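Local coordinates for protein uronate isomerase (Caulobacter crescentus, PDB 2Q01) that catalyses the interconversion of D-glucuronate with D-fructuronate and of D-galacturonate with D-tagaturonate in bacterial uronate metabolism, at residues 466-470 / 471-475; 459-462 / 463-467; 30-33 / 34-37; 401-404 / 405-409. One frame throughout, in Å; residues are numbered along the deposited sequence.

Contact 1: 466-470 / 471-475; sequences PKKAY and KLDQR
Leu-472 folds back under the last turn of helix 451-469, its CB 4.1 Å from CG of Lys-467 and the two side chains crossing at about a right angle. Lys-467 runs extended beyond CG past this leucine, bringing its NZ to the hydroxyl of Tyr-463, to a salt bridge with Glu-166 and to a water that also donates to O of Leu-472. The branches of Leu-472 part company: CD2 packs on CB of Tyr-470 at 4.0 Å, while CD1 lies 3.3 Å from the carbonyl O of Tyr-470. The backbone beneath is a Schellman motif, with Lys-471 at positive phi (49°) as its C-prime residue. N of Leu-472 gives a nearly straight bond to O of Lys-467 (2.9 Å, 172°), and N of Lys-471 bonds to O of Lys-468 at 3.2 Å. Asp-473, its CG beside its own backbone N (chi1 -74°), sets its carboxylate against the stems of two lysines: OD2 is 3.8 Å from CB of Lys-467, and OD1 is 3.7 Å from CG of Lys-468. The charged ends of both lysines stay apart from the carboxylate. A water donates to OD1 of Asp-473 and to O of Lys-468.

Contact 2: 459-462 / 463-467; sequences VDLT and YNLPK
Asp-460 and Asn-464, one turn apart, are joined by a side-chain hydrogen bond from ND2 of Asn-464 to OD1 of Asp-460 (3.0 Å, 135°). CG of Asn-464 is anti to its carbonyl carbon and beside its N (chi1 -56°), which carries the amide back along the helix to Asp-460. The donor meets the carboxylate on its anti side, close to its plane, with the two planar groups 81° apart. The bond is bent, and the oxygen lies out of the amide plane. Among the backbone bonds, N of Tyr-463 reaches O of Val-459 and weakly O of Asp-460, whereas N of Leu-465 reaches back five residues to O of Asp-460 (2.8 Å), a wider, pi-type turn within helix 451-469. It comes just before Pro-466, whose ring nitrogen has no hydrogen to give and where the helix kinks. The proline ring fits against the preceding turn through CD, 3.4 Å from O of Asp-460, and CG, 3.5 Å from O of Thr-462. Apolar contacts centre on Leu-465: its CD1 lies 3.9 Å from CB of Asp-460, and its CD2 meets CD1 of Leu-461 at 3.8 Å, the leucines side by side.

Contact 3: 30-33 / 34-37; sequences ALVK and DLPI
Val-32 to Leu-35 form a type I beta turn, closed by a hydrogen bond from N of Leu-35 to O of Val-32 (3.2 Å, 156°), in the loop that joins helix 19-30 to strand 37-39, the first strand of a parallel sheet. The side chains of the two end residues meet alongside this bond. CD1 of Leu-35 lies 3.7 Å from CG2 of Val-32, and CB of Leu-35 rests 3.5 Å from O of Val-32. With CG anti to its own carbonyl carbon (chi1 -79°) and the chain extended onward, Leu-35 brings this methyl back against the valine. Val-32 is buried, packed against Ile-458 and Thr-462 of helix 451-469 and Arg-433 of helix 425-445. Leu-35 touches Leu-484, and its O accepts from NH1 of Arg-433. At the corners of the turn, Lys-33 and Asp-34 run side by side in the same direction. CG of Lys-33 sits between its backbone N and carbonyl carbon (chi1 70°), in the crowded position, 3.6 Å from OD2 of Asp-34. The ammonium NZ stays 5.4 Å from that oxygen. Both residues are exposed, and a water weakly links N of Asp-34 with O of Ala-30. The division of chemistry implies a turn held at its two apolar ends, while any attraction between its charged corners is probably loose and screened.

Contact 4: 401-404 / 405-409; sequences EQVT and ETAGF
Thr-404 places its methyl over one face of the Phe-409 ring, the tightly packed part of the contact. CG2 of Thr-404 lies 3.9 Å from the ring centroid, offset toward the rim, in a CH-pi contact whose nearest ring atoms are CE2 and CZ. The threonine rotamer (chi1 -58°) sets CG2 anti to the backbone N, which places the methyl over the ring, and keeps OG1 beside that N, where it bonds to O of Arg-400 and receives a hydrogen bond from a water at 2.6 Å. The same water donates to O of Gly-408. At the helix end, N of Ala-407 bonds to O of Val-403 (3.0 Å), and N of Gly-408 makes a short, bent bond to O of Thr-404 (2.7 Å, 133°). Gly-408 then leaves the helix at positive phi (77°). O of Ala-407 accepts a hydrogen bond from ND2 of Asn-411, a potassium ligand. The looser side holds Glu-405, whose OE1 comes no nearer than 4.0 Å to O of Glu-401; OE1 accepts from OG of Ser-392 and OE2 from the backbone N of Glu-394, both of the second subunit. A water that takes a weak bond from N of Thr-406 donates to O of Gln-402. The chemistry is consistent with an apolar side packed inside the subunit and an acidic side, at Glu-405, used at the subunit interface.

In the fold
From the N terminus, contact 3 comes first, its turn closing the loop between helix 19-30 and strand 37-39. Contact 4 follows at the end of helix 393-407, which also meets a second subunit. Contacts 2 and 1 share Pro-466 and Lys-467 on helix 451-469: contact 2 covers its irregular turns, and contact 1 ends it, Leu-472 packing on strands 37-39 and 165-169 so that the exit lies against the sheet. None nests within another. Contact 2 is the meeting point: Thr-462 and Tyr-463 pack on Val-32 and Pro-36 of contact 3, while Leu-461 and Leu-465 touch Phe-409 of contact 4. Helix 451-469 thus joins the loop entering the first strand of the TIM-barrel-type fold to helix 393-407.

Contact 1: 466-470 / 471-475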
loop_
_atom_site.group_PDB
_atom_site.type_symbol
_atom_site.label_atom_id
_atom_site.label_comp_id
_atom_site.label_asym_id
_atom_site.label_seq_id
_atom_site.Cartn_x
_atom_site.Cartn_y
_atom_site.Cartn_z
ATOM N N PRO B 466 4.307 -10.765 24.392
ATOM C CA PRO B 466 2.868 -11.029 24.603
ATOM C C PRO B 466 2.436 -11.089 26.080
ATOM O O PRO B 466 1.340 -10.642 26.420
ATOM C CB PRO B 466 2.661 -12.401 23.951
ATOM C CG PRO B 466 3.755 -12.526 22.961
ATOM C CD PRO B 466 4.926 -11.830 23.575
ATOM N N LYS B 467 3.293 -11.638 26.935
ATOM C CA LYS B 467 3.043 -11.698 28.370
ATOM C C LYS B 467 3.001 -10.322 29.046
ATOM O O LYS B 467 2.061 -10.030 29.777
ATOM C CB LYS B 467 4.086 -12.572 29.051
ATOM C CG LYS B 467 3.688 -14.012 29.216
ATOM C CD LYS B 467 4.735 -14.731 30.038
ATOM C CE LYS B 467 4.141 -15.918 30.745
ATOM N NZ LYS B 467 5.090 -16.518 31.722
ATOM N N LYS B 468 4.011 -9.486 28.804
ATOM C CA LYS B 468 4.042 -8.140 29.384
ATOM C C LYS B 468 2.851 -7.295 28.952
ATOM O O LYS B 468 2.197 -6.674 29.790
ATOM C CB LYS B 468 5.357 -7.413 29.068
ATOM C CG LYS B 468 6.398 -7.556 30.167
ATOM C CD LYS B 468 7.634 -6.697 29.923
ATOM C CE LYS B 468 8.678 -6.952 31.008
ATOM N NZ LYS B 468 9.972 -6.266 30.746
ATOM N N ALA B 469 2.564 -7.317 27.651
ATOM C CA ALA B 469 1.532 -6.475 27.046
ATOM C C ALA B 469 0.130 -6.815 27.531
ATOM O O ALA B 469 -0.693 -5.919 27.731
ATOM C CB ALA B 469 1.602 -6.562 25.539
ATOM N N TYR B 470 -0.121 -8.106 27.727
ATOM C CA TYR B 470 -1.416 -8.589 28.195
ATOM C C TYR B 470 -1.434 -8.879 29.692
ATOM O O TYR B 470 -2.323 -9.573 30.167
ATOM C CB TYR B 470 -1.836 -9.832 27.411
ATOM C CG TYR B 470 -2.267 -9.513 26.008
ATOM C CD1 TYR B 470 -1.354 -9.522 24.957
ATOM C CD2 TYR B 470 -3.592 -9.181 25.730
ATOM C CE1 TYR B 470 -1.756 -9.204 23.666
ATOM C CE2 TYR B 470 -4.000 -8.869 24.446
ATOM C CZ TYR B 470 -3.077 -8.884 23.420
ATOM O OH TYR B 470 -3.487 -8.581 22.148
ATOM N N LYS B 471 -0.443 -8.351 30.413
ATOM C CA LYS B 471 -0.349 -8.441 31.880
ATOM C C LYS B 471 -0.539 -9.870 32.419
ATOM O O LYS B 471 -1.242 -10.103 33.406
ATOM C CB LYS B 471 -1.300 -7.433 32.547
ATOM C CG LYS B 471 -1.058 -5.971 32.142
ATOM C CD LYS B 471 -2.139 -5.055 32.704
ATOM C CE LYS B 471 -1.870 -3.594 32.359
ATOM N NZ LYS B 471 -2.816 -2.660 33.054
ATOM N N LEU B 472 0.108 -10.815 31.742
ATOM C CA LEU B 472 -0.018 -12.241 32.020
ATOM C C LEU B 472 1.064 -12.764 32.968
ATOM O O LEU B 472 1.199 -13.979 33.158
ATOM C CB LEU B 472 0.018 -13.014 30.697
ATOM C CG LEU B 472 -1.257 -13.585 30.072
ATOM C CD1 LEU B 472 -2.502 -12.846 30.486
ATOM C CD2 LEU B 472 -1.125 -13.571 28.570
ATOM N N ASP B 473 1.809 -11.841 33.577
ATOM C CA ASP B 473 2.948 -12.175 34.432
ATOM C C ASP B 473 2.568 -12.727 35.808
ATOM O O ASP B 473 3.392 -13.364 36.469
ATOM C CB ASP B 473 3.881 -10.968 34.571
ATOM C CG ASP B 473 4.701 -10.711 33.310
ATOM O OD1 ASP B 473 4.982 -9.528 33.014
ATOM O OD2 ASP B 473 5.068 -11.685 32.615
ATOM N N GLN B 474 1.332 -12.482 36.237
ATOM C CA GLN B 474 0.813 -13.096 37.456
ATOM C C GLN B 474 -0.135 -14.230 37.097
ATOM O O GLN B 474 -1.288 -13.989 36.735
ATOM C CB GLN B 474 0.085 -12.080 38.350
ATOM C CG GLN B 474 0.924 -10.903 38.833
ATOM C CD GLN B 474 0.545 -9.594 38.155
ATOM O OE1 GLN B 474 -0.070 -8.724 38.772
ATOM N NE2 GLN B 474 0.900 -9.454 36.880
ATOM N N ARG B 475 0.362 -15.464 37.176
ATOM C CA ARG B 475 -0.492 -16.643 37.062
ATOM C C ARG B 475 -1.361 -16.731 38.307
ATOM O O ARG B 475 -0.874 -16.510 39.420
ATOM C CB ARG B 475 0.333 -17.932 36.941
ATOM C CG ARG B 475 1.000 -18.160 35.598
ATOM C CD ARG B 475 0.034 -18.677 34.548
ATOM N NE ARG B 475 -0.082 -20.134 34.547
ATOM C CZ ARG B 475 -0.388 -20.851 33.466
ATOM N NH1 ARG B 475 -0.478 -22.175 33.528
ATOM N NH2 ARG B 475 -0.597 -20.241 32.311
HETATM O O HOH W 1 3.204 -16.178 33.955
HETATM O O HOH W 2 3.111 -6.919 32.489
#

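Contact 2: 459-462 / 463-467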
loop_
_atom_site.group_PDB
_atom_site.type_symbol
_atom_site.label_atom_id
_atom_site.label_comp_id
_atom_site.label_asym_id
_atom_site.label_seq_id
_atom_site.Cartn_x
_atom_site.Cartn_y
_atom_site.Cartn_z
ATOM N N VAL B 459 12.765 -14.553 20.985
ATOM C CA VAL B 459 12.215 -15.072 22.238
ATOM C C VAL B 459 11.248 -14.066 22.877
ATOM O O VAL B 459 10.214 -14.458 23.429
ATOM C CB VAL B 459 13.346 -15.486 23.223
ATOM C CG1 VAL B 459 12.777 -16.111 24.503
ATOM C CG2 VAL B 459 14.286 -16.474 22.560
ATOM N N ASP B 460 11.577 -12.777 22.772
ATOM C CA ASP B 460 10.722 -11.700 23.276
ATOM C C ASP B 460 9.403 -11.670 22.519
ATOM O O ASP B 460 8.332 -11.793 23.123
ATOM C CB ASP B 460 11.423 -10.343 23.161
ATOM C CG ASP B 460 12.280 -10.016 24.372
ATOM O OD1 ASP B 460 12.118 -10.669 25.427
ATOM O OD2 ASP B 460 13.114 -9.091 24.270
ATOM N N LEU B 461 9.505 -11.552 21.195
ATOM C CA LEU B 461 8.360 -11.556 20.279
ATOM C C LEU B 461 7.413 -12.741 20.477
ATOM O O LEU B 461 6.191 -12.586 20.399
ATOM C CB LEU B 461 8.852 -11.529 18.826
ATOM C CG LEU B 461 8.994 -10.212 18.044
ATOM C CD1 LEU B 461 9.472 -9.031 18.876
ATOM C CD2 LEU B 461 9.889 -10.406 16.817
ATOM N N THR B 462 7.984 -13.913 20.749
ATOM C CA THR B 462 7.216 -15.142 20.917
ATOM C C THR B 462 6.549 -15.237 22.288
ATOM O O THR B 462 5.368 -15.587 22.387
ATOM C CB THR B 462 8.108 -16.387 20.668
ATOM O OG1 THR B 462 8.630 -16.333 19.335
ATOM C CG2 THR B 462 7.327 -17.683 20.832
ATOM N N TYR B 463 7.292 -14.905 23.339
ATOM C CA TYR B 463 6.882 -15.278 24.688
ATOM C C TYR B 463 6.791 -14.106 25.673
ATOM O O TYR B 463 5.748 -13.911 26.299
ATOM C CB TYR B 463 7.814 -16.385 25.220
ATOM C CG TYR B 463 7.372 -17.055 26.509
ATOM C CD1 TYR B 463 6.535 -18.168 26.489
ATOM C CD2 TYR B 463 7.821 -16.590 27.749
ATOM C CE1 TYR B 463 6.134 -18.787 27.674
ATOM C CE2 TYR B 463 7.427 -17.196 28.933
ATOM C CZ TYR B 463 6.587 -18.289 28.889
ATOM O OH TYR B 463 6.208 -18.880 30.067
ATOM N N ASN B 464 7.873 -13.345 25.813
ATOM C CA ASN B 464 7.970 -12.312 26.857
ATOM C C ASN B 464 7.122 -11.077 26.589
ATOM O O ASN B 464 6.470 -10.560 27.496
ATOM C CB ASN B 464 9.424 -11.895 27.075
ATOM C CG ASN B 464 10.319 -13.062 27.411
ATOM O OD1 ASN B 464 10.117 -13.746 28.417
ATOM N ND2 ASN B 464 11.323 -13.299 26.572
ATOM N N LEU B 465 7.147 -10.609 25.343
ATOM C CA LEU B 465 6.370 -9.440 24.916
ATOM C C LEU B 465 4.841 -9.615 24.893
ATOM O O LEU B 465 4.145 -8.693 25.312
ATOM C CB LEU B 465 6.904 -8.851 23.598
ATOM C CG LEU B 465 7.900 -7.677 23.645
ATOM C CD1 LEU B 465 8.980 -7.785 24.729
ATOM C CD2 LEU B 465 8.532 -7.480 22.272
ATOM N N PRO B 466 4.307 -10.765 24.392
ATOM C CA PRO B 466 2.868 -11.029 24.603
ATOM C C PRO B 466 2.436 -11.089 26.080
ATOM O O PRO B 466 1.340 -10.642 26.420
ATOM C CB PRO B 466 2.661 -12.401 23.951
ATOM C CG PRO B 466 3.755 -12.526 22.961
ATOM C CD PRO B 466 4.926 -11.830 23.575
ATOM N N LYS B 467 3.293 -11.638 26.935
ATOM C CA LYS B 467 3.043 -11.698 28.370
ATOM C C LYS B 467 3.001 -10.322 29.046
ATOM O O LYS B 467 2.061 -10.030 29.777
ATOM C CB LYS B 467 4.086 -12.572 29.051
ATOM C CG LYS B 467 3.688 -14.012 29.216
ATOM C CD LYS B 467 4.735 -14.731 30.038
ATOM C CE LYS B 467 4.141 -15.918 30.745
ATOM N NZ LYS B 467 5.090 -16.518 31.722
#

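Contact 3: 30-33 / 34-37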
loop_
_atom_site.group_PDB
_atom_site.type_symbol
_atom_site.label_atom_id
_atom_site.label_comp_id
_atom_site.label_asym_id
_atom_site.label_seq_id
_atom_site.Cartn_x
_atom_site.Cartn_y
_atom_site.Cartn_z
ATOM N N ALA B 30 14.590 -22.506 15.931
ATOM C CA ALA B 30 14.931 -23.575 16.882
ATOM C C ALA B 30 14.930 -23.090 18.338
ATOM O O ALA B 30 14.612 -23.840 19.257
ATOM C CB ALA B 30 16.282 -24.171 16.529
ATOM N N LEU B 31 15.257 -21.814 18.515
ATOM C CA LEU B 31 15.301 -21.145 19.807
ATOM C C LEU B 31 13.910 -20.894 20.376
ATOM O O LEU B 31 13.767 -20.504 21.534
ATOM C CB LEU B 31 15.991 -19.793 19.622
ATOM C CG LEU B 31 17.230 -19.424 20.421
ATOM C CD1 LEU B 31 18.416 -20.261 19.975
ATOM C CD2 LEU B 31 17.504 -17.960 20.191
ATOM N N VAL B 32 12.889 -21.141 19.562
ATOM C CA VAL B 32 11.557 -20.609 19.802
ATOM C C VAL B 32 10.406 -21.602 19.505
ATOM O O VAL B 32 9.310 -21.472 20.068
ATOM C CB VAL B 32 11.436 -19.246 19.047
ATOM C CG1 VAL B 32 10.234 -19.157 18.159
ATOM C CG2 VAL B 32 11.537 -18.090 20.025
ATOM N N LYS B 33 10.685 -22.621 18.683
ATOM C CA LYS B 33 9.664 -23.564 18.176
ATOM C C LYS B 33 8.923 -24.390 19.225
ATOM O O LYS B 33 7.802 -24.846 18.984
ATOM C CB LYS B 33 10.250 -24.503 17.111
ATOM C CG LYS B 33 11.244 -25.541 17.608
ATOM C CD LYS B 33 11.878 -26.287 16.446
ATOM C CE LYS B 33 13.152 -27.002 16.879
ATOM N NZ LYS B 33 14.071 -27.243 15.725
ATOM N N ASP B 34 9.559 -24.577 20.378
ATOM C CA ASP B 34 9.047 -25.452 21.419
ATOM C C ASP B 34 8.645 -24.687 22.674
ATOM O O ASP B 34 8.278 -25.295 23.677
ATOM C CB ASP B 34 10.081 -26.533 21.759
ATOM C CG ASP B 34 10.184 -27.606 20.683
ATOM O OD1 ASP B 34 9.129 -28.128 20.254
ATOM O OD2 ASP B 34 11.321 -27.933 20.274
ATOM N N LEU B 35 8.716 -23.358 22.610
ATOM C CA LEU B 35 8.193 -22.498 23.672
ATOM C C LEU B 35 6.678 -22.670 23.788
ATOM O O LEU B 35 6.015 -22.983 22.788
ATOM C CB LEU B 35 8.539 -21.027 23.403
ATOM C CG LEU B 35 9.951 -20.532 23.725
ATOM C CD1 LEU B 35 10.109 -19.100 23.271
ATOM C CD2 LEU B 35 10.268 -20.653 25.211
ATOM N N PRO B 36 6.125 -22.482 25.003
ATOM C CA PRO B 36 4.673 -22.599 25.153
ATOM C C PRO B 36 3.911 -21.569 24.327
ATOM O O PRO B 36 4.420 -20.475 24.069
ATOM C CB PRO B 36 4.449 -22.347 26.652
ATOM C CG PRO B 36 5.775 -22.647 27.294
ATOM C CD PRO B 36 6.777 -22.175 26.290
ATOM N N ILE B 37 2.710 -21.940 23.901
ATOM C CA ILE B 37 1.842 -21.048 23.142
ATOM C C ILE B 37 1.091 -20.091 24.079
ATOM O O ILE B 37 0.411 -20.516 25.016
ATOM C CB ILE B 37 0.860 -21.858 22.262
ATOM C CG1 ILE B 37 1.616 -22.547 21.121
ATOM C CG2 ILE B 37 -0.250 -20.970 21.705
ATOM C CD1 ILE B 37 0.843 -23.667 20.457
HETATM O O HOH W 3 12.495 -24.218 21.989
#

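Contact 4: 401-404 / 405-409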
loop_
_atom_site.group_PDB
_atom_site.type_symbol
_atom_site.label_atom_id
_atom_site.label_comp_id
_atom_site.label_asym_id
_atom_site.label_seq_id
_atom_site.Cartn_x
_atom_site.Cartn_y
_atom_site.Cartn_z
ATOM N N GLU B 401 7.772 -5.482 7.829
ATOM C CA GLU B 401 8.458 -4.570 6.907
ATOM C C GLU B 401 7.989 -3.112 6.995
ATOM O O GLU B 401 8.755 -2.196 6.699
ATOM C CB GLU B 401 8.312 -5.055 5.467
ATOM C CG GLU B 401 9.171 -6.259 5.112
ATOM C CD GLU B 401 8.889 -6.797 3.715
ATOM O OE1 GLU B 401 8.027 -6.228 3.007
ATOM O OE2 GLU B 401 9.534 -7.794 3.324
ATOM N N GLN B 402 6.740 -2.898 7.396
ATOM C CA GLN B 402 6.149 -1.551 7.367
ATOM C C GLN B 402 6.052 -0.847 8.726
ATOM O O GLN B 402 5.953 0.375 8.785
ATOM C CB GLN B 402 4.792 -1.577 6.655
ATOM C CG GLN B 402 4.936 -1.581 5.132
ATOM C CD GLN B 402 3.703 -2.055 4.392
ATOM O OE1 GLN B 402 3.798 -2.482 3.242
ATOM N NE2 GLN B 402 2.544 -1.987 5.038
ATOM N N VAL B 403 6.128 -1.622 9.799
ATOM C CA VAL B 403 5.872 -1.147 11.152
ATOM C C VAL B 403 7.150 -0.961 11.989
ATOM O O VAL B 403 7.231 -0.042 12.813
ATOM C CB VAL B 403 4.848 -2.105 11.836
ATOM C CG1 VAL B 403 5.102 -2.299 13.326
ATOM C CG2 VAL B 403 3.439 -1.644 11.552
ATOM N N THR B 404 8.144 -1.815 11.745
ATOM C CA THR B 404 9.353 -1.905 12.574
ATOM C C THR B 404 10.174 -0.614 12.629
ATOM O O THR B 404 10.625 -0.197 13.694
ATOM C CB THR B 404 10.258 -3.059 12.088
ATOM O OG1 THR B 404 9.521 -4.283 12.124
ATOM C CG2 THR B 404 11.497 -3.202 12.952
ATOM N N GLU B 405 10.348 0.027 11.483
ATOM C CA GLU B 405 11.233 1.187 11.389
ATOM C C GLU B 405 10.826 2.411 12.223
ATOM O O GLU B 405 11.685 3.151 12.702
ATOM C CB GLU B 405 11.498 1.524 9.927
ATOM C CG GLU B 405 12.331 0.424 9.261
ATOM C CD GLU B 405 12.386 0.525 7.758
ATOM O OE1 GLU B 405 11.345 0.845 7.141
ATOM O OE2 GLU B 405 13.479 0.298 7.194
ATOM N N THR B 406 9.524 2.593 12.429
ATOM C CA THR B 406 9.023 3.684 13.267
ATOM C C THR B 406 8.626 3.229 14.680
ATOM O O THR B 406 8.999 3.860 15.669
ATOM C CB THR B 406 7.855 4.415 12.590
ATOM O OG1 THR B 406 8.249 4.809 11.271
ATOM C CG2 THR B 406 7.471 5.642 13.371
ATOM N N ALA B 407 7.881 2.132 14.773
ATOM C CA ALA B 407 7.418 1.635 16.066
ATOM C C ALA B 407 8.470 0.808 16.812
ATOM O O ALA B 407 8.463 0.742 18.039
ATOM C CB ALA B 407 6.125 0.836 15.897
ATOM N N GLY B 408 9.381 0.183 16.075
ATOM C CA GLY B 408 10.308 -0.762 16.671
ATOM C C GLY B 408 9.599 -2.066 16.932
ATOM O O GLY B 408 8.498 -2.294 16.426
ATOM N N PHE B 409 10.232 -2.925 17.725
ATOM C CA PHE B 409 9.658 -4.221 18.074
ATOM C C PHE B 409 8.910 -4.176 19.398
ATOM O O PHE B 409 8.009 -4.978 19.640
ATOM C CB PHE B 409 10.752 -5.276 18.168
ATOM C CG PHE B 409 11.349 -5.660 16.844
ATOM C CD1 PHE B 409 10.706 -6.574 16.013
ATOM C CD2 PHE B 409 12.562 -5.123 16.436
ATOM C CE1 PHE B 409 11.262 -6.940 14.790
ATOM C CE2 PHE B 409 13.130 -5.487 15.221
ATOM C CZ PHE B 409 12.479 -6.395 14.395
HETATM O O HOH W 4 7.295 2.151 10.256
HETATM O O HOH W 5 8.174 -4.671 14.352
#